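Local coordinates for protein exodeoxyribonuclease III (Archaeoglobus fulgidus, PDB 2VOA) that acts as an AP endonuclease of the exonuclease III family, cleaving DNA at abasic sites, probably with the help of magnesium or manganese ions, at residues 5-10 with 244-249; 64-69 with 101-106; 145-150 with 217-222; 199-204 with 235-240. The protein carries 1 engineered substitution. All blocks are in the same frame, centred on the assembly; numbering follows the deposited sequence.

Contact 1 (5-10 with 244-249); sequences ATFNVN and KPSDHL. With nucleotides of chain C.
Part of the predicted metal and catalytic site of this AP endonuclease is formed where Asn8, at the end of strand 2-8, lies against His248 in the loop before strand 251-255. The Asn8 amide lies nearly flat on the imidazole, the two planes 4° apart, with ND2 3.6 Å from His248 NE2. Nearer the backbone, Asn8 CB sits over the same ring as a CH-pi contact, 3.5 Å from His248 CG. Asn8 CG is anti to its backbone N (chi1 179°), and the amide it carries is tied down at both ends: ND2 bonds Asp146 and Glu35, while OD1 takes Asn10 N at 3.1 Å in an Asx turn. His248, the predicted proton acceptor, is held through ND1 by Asp218. In this DNase I-like fold Asn8, Asp247 and His248 are all predicted ligands of the first metal ion, so the loop and the strand end contribute to one site. Ser246 OG works on both backbones, donating to Asn8 O at 2.7 Å and accepting from His248 N in an ST turn. Nearby, the Phe7 ring turns its edge to His248 O, which lies in the ring plane 3.4 Å from Phe7 CE1. A water joins Asn8 N to Leu249 O. Asn10, whose OD1 is bonded by Lys37, gives ND2 to O4' of DG3 of chain C at 3.2 Å; Tyr203 OH also bonds this nitrogen.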
# COMPACT_ATOMS: atom_id res chain seq x y z
N ALA A 5 -4.68 10.40 -25.03
CA ALA A 5 -3.57 9.79 -24.30
C ALA A 5 -3.80 8.30 -24.09
O ALA A 5 -4.94 7.81 -24.17
CB ALA A 5 -3.36 10.50 -22.98
N THR A 6 -2.71 7.59 -23.82
CA THR A 6 -2.77 6.17 -23.46
C THR A 6 -1.89 5.90 -22.24
O THR A 6 -0.80 6.47 -22.12
CB THR A 6 -2.42 5.23 -24.68
OG1 THR A 6 -2.55 3.86 -24.30
CG2 THR A 6 -1.02 5.46 -25.25
N PHE A 7 -2.34 5.01 -21.36
CA PHE A 7 -1.64 4.81 -20.06
C PHE A 7 -1.92 3.43 -19.51
O PHE A 7 -3.07 3.14 -19.16
CB PHE A 7 -2.13 5.91 -19.08
CG PHE A 7 -1.37 6.00 -17.76
CD1 PHE A 7 -0.10 5.45 -17.57
CD2 PHE A 7 -1.95 6.70 -16.70
CE1 PHE A 7 0.57 5.58 -16.34
CE2 PHE A 7 -1.30 6.84 -15.47
CZ PHE A 7 -0.04 6.28 -15.28
N ASN A 8 -0.87 2.60 -19.40
CA ASN A 8 -0.95 1.33 -18.68
C ASN A 8 -0.82 1.67 -17.19
O ASN A 8 0.21 2.17 -16.75
CB ASN A 8 0.14 0.37 -19.17
CG ASN A 8 0.12 -0.93 -18.42
OD1 ASN A 8 -0.10 -0.96 -17.20
ND2 ASN A 8 0.34 -2.03 -19.16
N VAL A 9 -1.90 1.45 -16.44
CA VAL A 9 -2.00 1.94 -15.06
C VAL A 9 -1.52 0.95 -13.98
O VAL A 9 -1.40 1.32 -12.80
CB VAL A 9 -3.46 2.42 -14.73
CG1 VAL A 9 -3.87 3.55 -15.66
CG2 VAL A 9 -4.44 1.25 -14.81
N ASN A 10 -1.25 -0.29 -14.38
CA ASN A 10 -0.90 -1.37 -13.43
C ASN A 10 -1.83 -1.42 -12.21
O ASN A 10 -1.41 -1.23 -11.07
CB ASN A 10 0.60 -1.36 -13.04
CG ASN A 10 0.95 -2.48 -12.08
OD1 ASN A 10 0.39 -3.57 -12.16
ND2 ASN A 10 1.84 -2.20 -11.13
N LYS A 244 4.44 5.74 -5.47
CA LYS A 244 3.71 4.55 -5.94
C LYS A 244 3.25 4.71 -7.40
O LYS A 244 2.06 4.71 -7.71
CB LYS A 244 2.56 4.20 -4.98
CG LYS A 244 3.03 3.66 -3.62
CD LYS A 244 1.86 3.45 -2.69
CE LYS A 244 2.25 2.60 -1.49
NZ LYS A 244 1.02 2.04 -0.83
N PRO A 245 4.23 4.84 -8.31
CA PRO A 245 3.92 5.05 -9.72
C PRO A 245 3.56 3.76 -10.44
O PRO A 245 3.95 2.68 -9.98
CB PRO A 245 5.24 5.59 -10.29
CG PRO A 245 6.30 4.92 -9.44
CD PRO A 245 5.69 4.79 -8.05
N SER A 246 2.85 3.88 -11.56
CA SER A 246 2.78 2.77 -12.52
C SER A 246 4.20 2.55 -13.06
O SER A 246 5.02 3.47 -13.03
CB SER A 246 1.89 3.14 -13.72
OG SER A 246 1.77 2.01 -14.58
N ASP A 247 4.49 1.37 -13.60
CA ASP A 247 5.76 1.17 -14.30
C ASP A 247 5.78 1.82 -15.69
O ASP A 247 6.85 2.09 -16.23
CB ASP A 247 6.21 -0.32 -14.34
CG ASP A 247 5.09 -1.29 -14.70
OD1 ASP A 247 3.97 -0.87 -15.11
OD2 ASP A 247 5.36 -2.52 -14.63
N HIS A 248 4.60 2.10 -16.25
CA HIS A 248 4.48 2.82 -17.53
C HIS A 248 4.29 4.33 -17.34
O HIS A 248 3.83 4.77 -16.26
CB HIS A 248 3.32 2.25 -18.36
CG HIS A 248 3.56 0.87 -18.85
ND1 HIS A 248 3.72 0.58 -20.20
CD2 HIS A 248 3.60 -0.31 -18.20
CE1 HIS A 248 3.91 -0.71 -20.34
NE2 HIS A 248 3.86 -1.28 -19.15
N LEU A 249 4.60 5.10 -18.39
CA LEU A 249 4.32 6.54 -18.48
C LEU A 249 3.09 6.77 -19.40
O LEU A 249 2.91 6.02 -20.37
CB LEU A 249 5.49 7.26 -19.17
CG LEU A 249 6.82 7.53 -18.48
CD1 LEU A 249 7.58 6.23 -18.20
CD2 LEU A 249 7.65 8.44 -19.35
P DG C 3 2.25 -1.06 -6.37
OP1 DG C 3 2.68 0.27 -6.86
OP2 DG C 3 2.07 -1.31 -4.90
O5' DG C 3 0.89 -1.48 -7.07
C5' DG C 3 0.13 -2.62 -6.70
C4' DG C 3 -0.22 -3.34 -7.98
O4' DG C 3 0.97 -3.92 -8.57
C3' DG C 3 -1.20 -4.49 -7.81
O3' DG C 3 -2.51 -4.01 -7.85
C2' DG C 3 -0.86 -5.33 -9.04
C1' DG C 3 0.65 -5.25 -8.98
N9 DG C 3 1.32 -6.23 -8.11
C8 DG C 3 2.01 -5.98 -6.94
N7 DG C 3 2.51 -7.04 -6.38
C5 DG C 3 2.15 -8.08 -7.22
C6 DG C 3 2.42 -9.48 -7.12
O6 DG C 3 3.07 -10.06 -6.24
N1 DG C 3 1.86 -10.19 -8.18
C2 DG C 3 1.15 -9.62 -9.22
N2 DG C 3 0.68 -10.46 -10.15
N3 DG C 3 0.88 -8.31 -9.32
C4 DG C 3 1.42 -7.60 -8.29
O HOH W 1 1.52 3.62 -20.84
O HOH W 2 1.88 -2.53 -15.86

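Contact 2 (64-69 with 101-106); sequences NGVAIA and VINTYV
Asn103 puts its amide nitrogen among the carbonyls of the facing sheet: ND2 lies 2.9 Å from Ala67 O and donates to Met33 O, while OD1 accepts from Gln34 NE2. The side chain leaves strand 99-105 toward strand 63-70, with CG anti to the backbone N (chi1 174°). Apolar groups of strand 63-70 line its way, with Val66 CB 3.8 Å and Ile68 CG1 4.0 Å from Asn103 ND2. A polar amide thus sits buried between the sheets with both ends satisfied. Further along, the side chains of Ile68 and Val101 slide past each other in opposite directions, Ile68 CD1 reaching Val101 CG1 at 4.0 Å.

Toward the other end, Tyr105 rests its CB on Val66 CG1 at 3.8 Å. Its ring meets Asn64 edge-on: Asn64 OD1 lies in the ring plane, 3.3 Å from Tyr105 CE2, and the amide is turned 54° from the ring. Asp89 holds ND2 of that asparagine. Beyond Asn64, the tyrosine also touches Glu35, Asn148 and a DNA sugar. An alanine in place of Tyr105 would probably leave Asn64 OD1 without the ring edge it faces and open a gap beside Glu35 and Asn148.

Segments 64-69 and 101-105 lie in different sheets and run nearly antiparallel, 158° between their directions, their axes 7.5 Å from each other at closest approach. This is the face-to-face packing of two mixed sheets that makes the beta sandwich of DNase I-like enzymes, with the predicted active-site residue Tyr105 at its end.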
# COMPACT_ATOMS: atom_id res chain seq x y z
N ASN A 64 -5.24 -8.24 -16.82
CA ASN A 64 -5.64 -7.56 -18.04
C ASN A 64 -6.55 -6.38 -17.72
O ASN A 64 -6.32 -5.72 -16.70
CB ASN A 64 -6.30 -8.54 -19.02
CG ASN A 64 -5.40 -9.73 -19.31
OD1 ASN A 64 -4.17 -9.60 -19.35
ND2 ASN A 64 -6.01 -10.89 -19.54
N GLY A 65 -7.55 -6.11 -18.57
CA GLY A 65 -8.54 -5.05 -18.28
C GLY A 65 -8.17 -3.77 -19.03
O GLY A 65 -7.01 -3.31 -19.02
N VAL A 66 -9.16 -3.19 -19.70
CA VAL A 66 -8.96 -1.96 -20.49
C VAL A 66 -10.14 -1.00 -20.20
O VAL A 66 -11.22 -1.43 -19.83
CB VAL A 66 -8.91 -2.27 -22.02
CG1 VAL A 66 -7.58 -2.95 -22.41
CG2 VAL A 66 -10.12 -3.11 -22.49
N ALA A 67 -9.91 0.29 -20.36
CA ALA A 67 -10.96 1.29 -20.10
C ALA A 67 -10.64 2.50 -20.97
O ALA A 67 -9.49 2.66 -21.42
CB ALA A 67 -10.98 1.66 -18.62
N ILE A 68 -11.67 3.32 -21.25
CA ILE A 68 -11.43 4.62 -21.89
C ILE A 68 -12.22 5.67 -21.10
O ILE A 68 -13.43 5.50 -20.88
CB ILE A 68 -11.90 4.66 -23.36
CG1 ILE A 68 -11.36 3.47 -24.16
CG2 ILE A 68 -11.55 6.05 -24.02
CD1 ILE A 68 -12.12 3.27 -25.50
N ALA A 69 -11.51 6.70 -20.64
CA ALA A 69 -12.13 7.88 -20.01
C ALA A 69 -12.22 9.02 -21.04
O ALA A 69 -11.31 9.19 -21.88
CB ALA A 69 -11.34 8.31 -18.78
N VAL A 101 -12.22 5.06 -31.65
CA VAL A 101 -11.11 4.75 -30.73
C VAL A 101 -11.03 3.26 -30.46
O VAL A 101 -12.00 2.66 -30.01
CB VAL A 101 -11.26 5.47 -29.37
CG1 VAL A 101 -10.08 5.13 -28.44
CG2 VAL A 101 -11.33 7.00 -29.58
N ILE A 102 -9.86 2.68 -30.72
CA ILE A 102 -9.64 1.24 -30.45
C ILE A 102 -8.49 1.13 -29.44
O ILE A 102 -7.38 1.52 -29.74
CB ILE A 102 -9.28 0.44 -31.72
CG1 ILE A 102 -10.22 0.76 -32.90
CG2 ILE A 102 -9.25 -1.07 -31.40
CD1 ILE A 102 -9.62 1.70 -33.96
N ASN A 103 -8.77 0.58 -28.25
CA ASN A 103 -7.79 0.50 -27.16
C ASN A 103 -7.45 -0.96 -26.91
O ASN A 103 -8.31 -1.74 -26.52
CB ASN A 103 -8.39 1.12 -25.90
CG ASN A 103 -7.50 0.95 -24.66
OD1 ASN A 103 -6.29 0.69 -24.76
ND2 ASN A 103 -8.10 1.20 -23.47
N THR A 104 -6.20 -1.34 -27.16
CA THR A 104 -5.76 -2.73 -27.03
C THR A 104 -4.68 -2.91 -25.96
O THR A 104 -3.75 -2.07 -25.82
CB THR A 104 -5.17 -3.30 -28.37
OG1 THR A 104 -4.06 -2.50 -28.76
CG2 THR A 104 -6.20 -3.29 -29.49
N TYR A 105 -4.77 -4.04 -25.26
CA TYR A 105 -3.71 -4.51 -24.41
C TYR A 105 -3.27 -5.85 -25.00
O TYR A 105 -3.89 -6.90 -24.75
CB TYR A 105 -4.17 -4.64 -22.93
CG TYR A 105 -3.13 -5.27 -22.06
CD1 TYR A 105 -1.81 -4.79 -22.07
CD2 TYR A 105 -3.44 -6.37 -21.24
CE1 TYR A 105 -0.82 -5.37 -21.29
CE2 TYR A 105 -2.47 -6.97 -20.45
CZ TYR A 105 -1.16 -6.48 -20.49
OH TYR A 105 -0.18 -7.07 -19.72
N VAL A 106 -2.25 -5.80 -25.85
CA VAL A 106 -1.79 -6.97 -26.60
C VAL A 106 -1.14 -7.99 -25.68
O VAL A 106 -0.42 -7.61 -24.77
CB VAL A 106 -0.82 -6.48 -27.71
CG1 VAL A 106 -0.15 -7.66 -28.43
CG2 VAL A 106 -1.57 -5.55 -28.70

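Contact 3 (145-150 with 217-222); sequences GDMNVA and GDAILA. Engineered in segment 217-222: Gly217 (natural residue Val).
Gly145 and Ala219 form a hydrogen-bonded antiparallel pair, Gly145 N to Ala219 O and Ala219 N to Gly145 O both at 3.1 Å, and the ladder goes on through the non-hydrogen-bonded pair Asp146 and Asp218. The chain turns a corner at Gly145, and Met147 N then finds the carbonyl of Gly217, with N to O 2.9 Å. Gly217 is an engineered substitution for valine; its CA makes a CA-H...O contact with Val149 O.

Asp146 and Asp218 put their carboxylates on one face of this pairing, like charges close together. Asp218 OD2 comes to rest 3.3 Å from Asp146 CB and 3.7 Å from Asp146 OD1, the two carboxylate planes turned 47° apart. Asp146 OD1 accepts from Asn148 N at 3.2 Å, on its anti side and 30° out of the carboxylate plane, an Asx turn. Met147 carries its chain alongside strand 218-222: a bend at chi2 (-47°) turns SD, and the methyl CE ends tip to tip with Leu221 CD2. At 3.4 Å between Met147 CE and Leu221 CD2 the packing is tighter than carbons normally allow. Tyr176 of helix 170-180 packs on Met147, Ala219 and Leu221.

The remaining carboxylate oxygens are engaged from outside: Asp146 OD2 accepts from Asn8, and Asp218 OD1 from Thr199 and His248. Asp218 is therefore likely to fix the rotation of the His248 ring, while Asp146 faces the predicted metal site, consistent with the catalytic parts predicted for all three.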
# COMPACT_ATOMS: atom_id res chain seq x y z
N GLY A 145 -2.73 1.90 -27.28
CA GLY A 145 -2.62 0.89 -26.25
C GLY A 145 -1.23 0.50 -25.87
O GLY A 145 -0.25 1.15 -26.27
N ASP A 146 -1.17 -0.54 -25.06
CA ASP A 146 0.08 -1.14 -24.71
C ASP A 146 0.19 -2.33 -25.64
O ASP A 146 -0.50 -3.33 -25.47
CB ASP A 146 0.09 -1.58 -23.25
CG ASP A 146 1.42 -2.18 -22.83
OD1 ASP A 146 2.31 -2.44 -23.68
OD2 ASP A 146 1.56 -2.42 -21.60
N MET A 147 1.04 -2.16 -26.64
CA MET A 147 1.20 -3.12 -27.74
C MET A 147 2.13 -4.27 -27.38
O MET A 147 2.17 -5.29 -28.07
CB MET A 147 1.76 -2.37 -28.98
CG MET A 147 0.92 -1.13 -29.42
SD MET A 147 -0.86 -1.45 -29.50
CE MET A 147 -1.37 0.17 -30.09
N ASN A 148 2.93 -4.09 -26.33
CA ASN A 148 3.98 -5.05 -25.99
C ASN A 148 4.83 -5.38 -27.21
O ASN A 148 5.30 -6.49 -27.40
CB ASN A 148 3.40 -6.31 -25.33
CG ASN A 148 3.01 -6.05 -23.88
OD1 ASN A 148 3.83 -5.59 -23.09
ND2 ASN A 148 1.76 -6.33 -23.55
N VAL A 149 5.06 -4.36 -28.03
CA VAL A 149 5.97 -4.48 -29.16
C VAL A 149 6.71 -3.17 -29.30
O VAL A 149 6.09 -2.11 -29.38
CB VAL A 149 5.22 -4.77 -30.50
CG1 VAL A 149 6.20 -4.79 -31.70
CG2 VAL A 149 4.46 -6.10 -30.43
N ALA A 150 8.02 -3.28 -29.34
CA ALA A 150 8.91 -2.16 -29.63
C ALA A 150 9.34 -2.37 -31.09
O ALA A 150 10.19 -3.25 -31.38
CB ALA A 150 10.10 -2.20 -28.69
N GLY A 217 6.92 0.42 -25.81
CA GLY A 217 5.97 -0.56 -26.36
C GLY A 217 4.51 -0.07 -26.40
O GLY A 217 3.61 -0.82 -26.82
N ASP A 218 4.29 1.15 -25.93
CA ASP A 218 2.98 1.82 -25.94
C ASP A 218 2.92 2.76 -27.16
O ASP A 218 3.93 3.37 -27.53
CB ASP A 218 2.77 2.64 -24.65
CG ASP A 218 2.88 1.79 -23.41
OD1 ASP A 218 3.98 1.74 -22.80
OD2 ASP A 218 1.85 1.17 -23.06
N ALA A 219 1.75 2.90 -27.78
CA ALA A 219 1.69 3.70 -29.02
C ALA A 219 0.30 4.34 -29.19
O ALA A 219 -0.71 3.83 -28.67
CB ALA A 219 2.06 2.86 -30.26
N ILE A 220 0.30 5.46 -29.91
CA ILE A 220 -0.91 6.06 -30.43
C ILE A 220 -0.79 6.06 -31.95
O ILE A 220 0.07 6.76 -32.51
CB ILE A 220 -1.12 7.50 -29.91
CG1 ILE A 220 -1.32 7.48 -28.38
CG2 ILE A 220 -2.31 8.17 -30.64
CD1 ILE A 220 -1.22 8.88 -27.74
N LEU A 221 -1.63 5.26 -32.62
CA LEU A 221 -1.57 5.12 -34.07
C LEU A 221 -2.78 5.81 -34.66
O LEU A 221 -3.90 5.51 -34.26
CB LEU A 221 -1.56 3.65 -34.47
CG LEU A 221 -0.40 2.72 -34.07
CD1 LEU A 221 0.94 3.42 -34.09
CD2 LEU A 221 -0.60 2.13 -32.74
N ALA A 222 -2.56 6.74 -35.57
CA ALA A 222 -3.67 7.52 -36.12
C ALA A 222 -3.82 7.26 -37.62
O ALA A 222 -2.82 7.03 -38.34
CB ALA A 222 -3.45 9.01 -35.85

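Contact 4 (199-204 with 235-240); sequences TFYDYR and ADIKPR. With nucleotides of chain C; nucleotides of chain D.
Arg240 and Tyr201 make the hydrogen bond that joins these segments: Arg240 NH2 donates to Tyr201 O at 2.8 Å, almost straight at 170°. The oxygen lies in the guanidinium plane, but the donor stands 46° above the plane of the carbonyl. A bend at chi2 (64°) redirects CD of Arg240, and NE at the next step binds Asp247 O, so the one group holds two loops.

Ionic bonds stay within the loop. Arg204 grips Asp202 side-on, NE to OD1 at 3.0 Å and NH2 to OD2 at 2.9 Å, each oxygen using its syn lone pair. Arg204 N gives Asp202 OD1 a second donor, at the Asx turn. The loop itself starts with a classic beta bulge, Thr199 and Phe200 both facing Trp215, and a weakly bonded helix about 238-240 follows Asp236, whose OD2 makes a capping bond with Lys238 N.

Contacts with DNA come next. One guanidinium face of Arg204 lies against DG1 of chain C and DC10 of chain D, its NH1 3.5 Å from DC10 N4. Tyr203 lays one ring face against the sugar of DC2 of chain C, with C5' over the ring centre, and its OH is bonded by Pro245 O and Asn10 ND2. An alanine at Tyr203 would probably leave that sugar without its support and Pro245 O without its mate.

Apolar contacts are sparse: Tyr201 CE1 meets Ile237 CD1 at 4.1 Å, crossing at about a right angle, and Thr199 CG2 touches Ala235 CB.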
# COMPACT_ATOMS: atom_id res chain seq x y z
N THR A 199 8.27 4.58 -22.60
CA THR A 199 6.97 4.62 -21.94
C THR A 199 6.89 3.56 -20.82
O THR A 199 5.84 3.38 -20.22
CB THR A 199 5.81 4.41 -22.96
OG1 THR A 199 6.03 3.22 -23.73
CG2 THR A 199 5.68 5.64 -23.88
N PHE A 200 7.99 2.83 -20.62
CA PHE A 200 8.05 1.75 -19.63
C PHE A 200 9.44 1.62 -19.04
O PHE A 200 10.43 1.59 -19.77
CB PHE A 200 7.64 0.43 -20.27
CG PHE A 200 7.91 -0.77 -19.40
CD1 PHE A 200 7.13 -1.01 -18.27
CD2 PHE A 200 8.95 -1.64 -19.71
CE1 PHE A 200 7.38 -2.14 -17.45
CE2 PHE A 200 9.20 -2.77 -18.90
CZ PHE A 200 8.40 -3.00 -17.75
N TYR A 201 9.51 1.53 -17.71
CA TYR A 201 10.75 1.22 -17.01
C TYR A 201 10.39 0.14 -16.00
O TYR A 201 9.49 0.34 -15.18
CB TYR A 201 11.30 2.44 -16.26
CG TYR A 201 11.75 3.56 -17.15
CD1 TYR A 201 10.87 4.58 -17.50
CD2 TYR A 201 13.07 3.63 -17.61
CE1 TYR A 201 11.28 5.64 -18.32
CE2 TYR A 201 13.48 4.68 -18.42
CZ TYR A 201 12.59 5.67 -18.77
OH TYR A 201 12.99 6.73 -19.55
N ASP A 202 11.07 -1.00 -16.09
CA ASP A 202 10.76 -2.15 -15.22
C ASP A 202 11.03 -1.80 -13.77
O ASP A 202 12.10 -1.29 -13.46
CB ASP A 202 11.60 -3.36 -15.67
CG ASP A 202 11.16 -4.66 -15.04
OD1 ASP A 202 11.03 -4.71 -13.80
OD2 ASP A 202 11.00 -5.66 -15.78
N TYR A 203 10.07 -2.08 -12.88
CA TYR A 203 10.24 -1.80 -11.45
C TYR A 203 11.51 -2.45 -10.87
O TYR A 203 12.12 -1.95 -9.91
CB TYR A 203 9.08 -2.37 -10.66
CG TYR A 203 7.73 -1.69 -10.77
CD1 TYR A 203 6.58 -2.45 -11.01
CD2 TYR A 203 7.58 -0.32 -10.55
CE1 TYR A 203 5.31 -1.87 -11.04
CE2 TYR A 203 6.30 0.29 -10.60
CZ TYR A 203 5.18 -0.50 -10.82
OH TYR A 203 3.93 0.07 -10.85
N ARG A 204 11.86 -3.60 -11.45
CA ARG A 204 12.91 -4.45 -10.91
C ARG A 204 14.32 -3.95 -11.22
O ARG A 204 15.30 -4.40 -10.63
CB ARG A 204 12.75 -5.86 -11.45
CG ARG A 204 11.61 -6.62 -10.84
CD ARG A 204 11.31 -7.88 -11.64
NE ARG A 204 10.73 -7.59 -12.94
CZ ARG A 204 10.25 -8.51 -13.77
NH1 ARG A 204 10.27 -9.81 -13.41
NH2 ARG A 204 9.75 -8.15 -14.93
N ALA A 235 5.88 11.54 -24.11
CA ALA A 235 5.68 10.70 -22.94
C ALA A 235 5.85 11.56 -21.71
O ALA A 235 6.80 12.34 -21.62
CB ALA A 235 6.67 9.50 -22.92
N ASP A 236 4.93 11.44 -20.76
CA ASP A 236 4.99 12.25 -19.53
C ASP A 236 5.70 11.52 -18.39
O ASP A 236 5.14 10.59 -17.80
CB ASP A 236 3.57 12.66 -19.13
CG ASP A 236 3.53 13.66 -17.97
OD1 ASP A 236 2.40 14.07 -17.61
OD2 ASP A 236 4.61 14.04 -17.43
N ILE A 237 6.94 11.93 -18.10
CA ILE A 237 7.75 11.29 -17.05
C ILE A 237 7.26 11.59 -15.62
O ILE A 237 7.56 10.85 -14.67
CB ILE A 237 9.27 11.64 -17.22
CG1 ILE A 237 10.18 10.73 -16.37
CG2 ILE A 237 9.53 13.10 -16.91
CD1 ILE A 237 10.12 9.27 -16.72
N LYS A 238 6.53 12.70 -15.44
CA LYS A 238 6.16 13.15 -14.09
C LYS A 238 5.42 12.09 -13.23
O LYS A 238 5.85 11.82 -12.09
CB LYS A 238 5.41 14.48 -14.13
CG LYS A 238 6.27 15.64 -14.59
CD LYS A 238 5.50 16.95 -14.55
CE LYS A 238 6.29 18.06 -15.25
NZ LYS A 238 5.37 18.94 -16.05
N PRO A 239 4.34 11.48 -13.76
CA PRO A 239 3.67 10.41 -12.99
C PRO A 239 4.57 9.20 -12.68
O PRO A 239 4.34 8.52 -11.67
CB PRO A 239 2.48 9.99 -13.86
CG PRO A 239 2.59 10.73 -15.16
CD PRO A 239 3.69 11.75 -15.06
N ARG A 240 5.58 8.96 -13.52
CA ARG A 240 6.54 7.86 -13.30
C ARG A 240 7.52 8.10 -12.12
O ARG A 240 8.10 7.17 -11.56
CB ARG A 240 7.30 7.54 -14.60
CG ARG A 240 8.20 6.28 -14.52
CD ARG A 240 7.38 5.02 -14.28
NE ARG A 240 8.15 3.76 -14.18
CZ ARG A 240 8.78 3.35 -13.07
NH1 ARG A 240 8.81 4.12 -11.99
NH2 ARG A 240 9.43 2.20 -13.06
O5' DG C 1 13.35 -5.09 -7.24
C5' DG C 1 12.37 -4.68 -6.30
C4' DG C 1 11.34 -3.79 -6.97
O4' DG C 1 10.66 -4.44 -8.09
C3' DG C 1 10.20 -3.36 -6.06
O3' DG C 1 9.71 -2.11 -6.51
C2' DG C 1 9.15 -4.45 -6.24
C1' DG C 1 9.34 -4.79 -7.72
N9 DG C 1 9.20 -6.20 -8.02
C8 DG C 1 9.70 -7.27 -7.31
N7 DG C 1 9.44 -8.42 -7.87
C5 DG C 1 8.76 -8.08 -9.02
C6 DG C 1 8.22 -8.92 -10.01
O6 DG C 1 8.28 -10.16 -10.03
N1 DG C 1 7.61 -8.19 -11.03
C2 DG C 1 7.50 -6.81 -11.07
N2 DG C 1 6.86 -6.27 -12.13
N3 DG C 1 8.01 -6.02 -10.13
C4 DG C 1 8.61 -6.72 -9.14
P DC C 2 8.73 -1.21 -5.66
OP1 DC C 2 8.92 0.16 -6.18
OP2 DC C 2 8.92 -1.48 -4.21
O5' DC C 2 7.26 -1.72 -5.98
C5' DC C 2 6.78 -1.48 -7.30
C4' DC C 2 5.55 -2.31 -7.56
O4' DC C 2 5.99 -3.66 -7.83
C3' DC C 2 4.53 -2.38 -6.42
O3' DC C 2 3.27 -2.12 -6.95
C2' DC C 2 4.58 -3.84 -5.99
C1' DC C 2 4.99 -4.50 -7.31
N1 DC C 2 5.48 -5.93 -7.17
C2 DC C 2 5.20 -6.84 -8.20
O2 DC C 2 4.59 -6.45 -9.21
N3 DC C 2 5.60 -8.13 -8.07
C4 DC C 2 6.25 -8.51 -6.97
N4 DC C 2 6.62 -9.80 -6.90
C5 DC C 2 6.55 -7.62 -5.90
C6 DC C 2 6.15 -6.35 -6.04
P DC D 10 1.14 -12.18 -18.18
OP1 DC D 10 -0.01 -11.71 -19.00
OP2 DC D 10 1.99 -13.32 -18.63
O5' DC D 10 2.10 -10.94 -17.97
C5' DC D 10 1.55 -9.68 -17.61
C4' DC D 10 2.72 -8.76 -17.36
O4' DC D 10 3.43 -9.17 -16.17
C3' DC D 10 3.78 -8.77 -18.46
O3' DC D 10 3.98 -7.45 -18.89
C2' DC D 10 5.05 -9.34 -17.82
C1' DC D 10 4.81 -8.96 -16.36
N1 DC D 10 5.54 -9.75 -15.32
C2 DC D 10 6.08 -9.03 -14.24
O2 DC D 10 5.96 -7.80 -14.19
N3 DC D 10 6.74 -9.71 -13.26
C4 DC D 10 6.85 -11.04 -13.33
N4 DC D 10 7.52 -11.64 -12.33
C5 DC D 10 6.31 -11.80 -14.43
C6 DC D 10 5.66 -11.12 -15.39

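How the contacts relate
Contacts 1 and 3 share the predicted active site: probable hydrogen bonds join Asn8 ND2 to Asp146 OD2 at 2.8 Å and His248 ND1 to Asp218 OD1 at 2.9 Å. The chain of bonds runs on into contact 4, where Thr199 OG1 lies 2.7 Å from Asp218 OD1. Contact 4 also leans on contact 1 through Tyr203 OH and Pro245 O, 2.7 Å apart, on the side where both reach DNA. Contact 2, between the two sheets, reaches the site through Tyr105, which packs on Asn8, and Val106 O meets Asn148 ND2 of contact 3 at 2.8 Å. Contacts 2 and 4 do not touch, their centres about 19 Å apart.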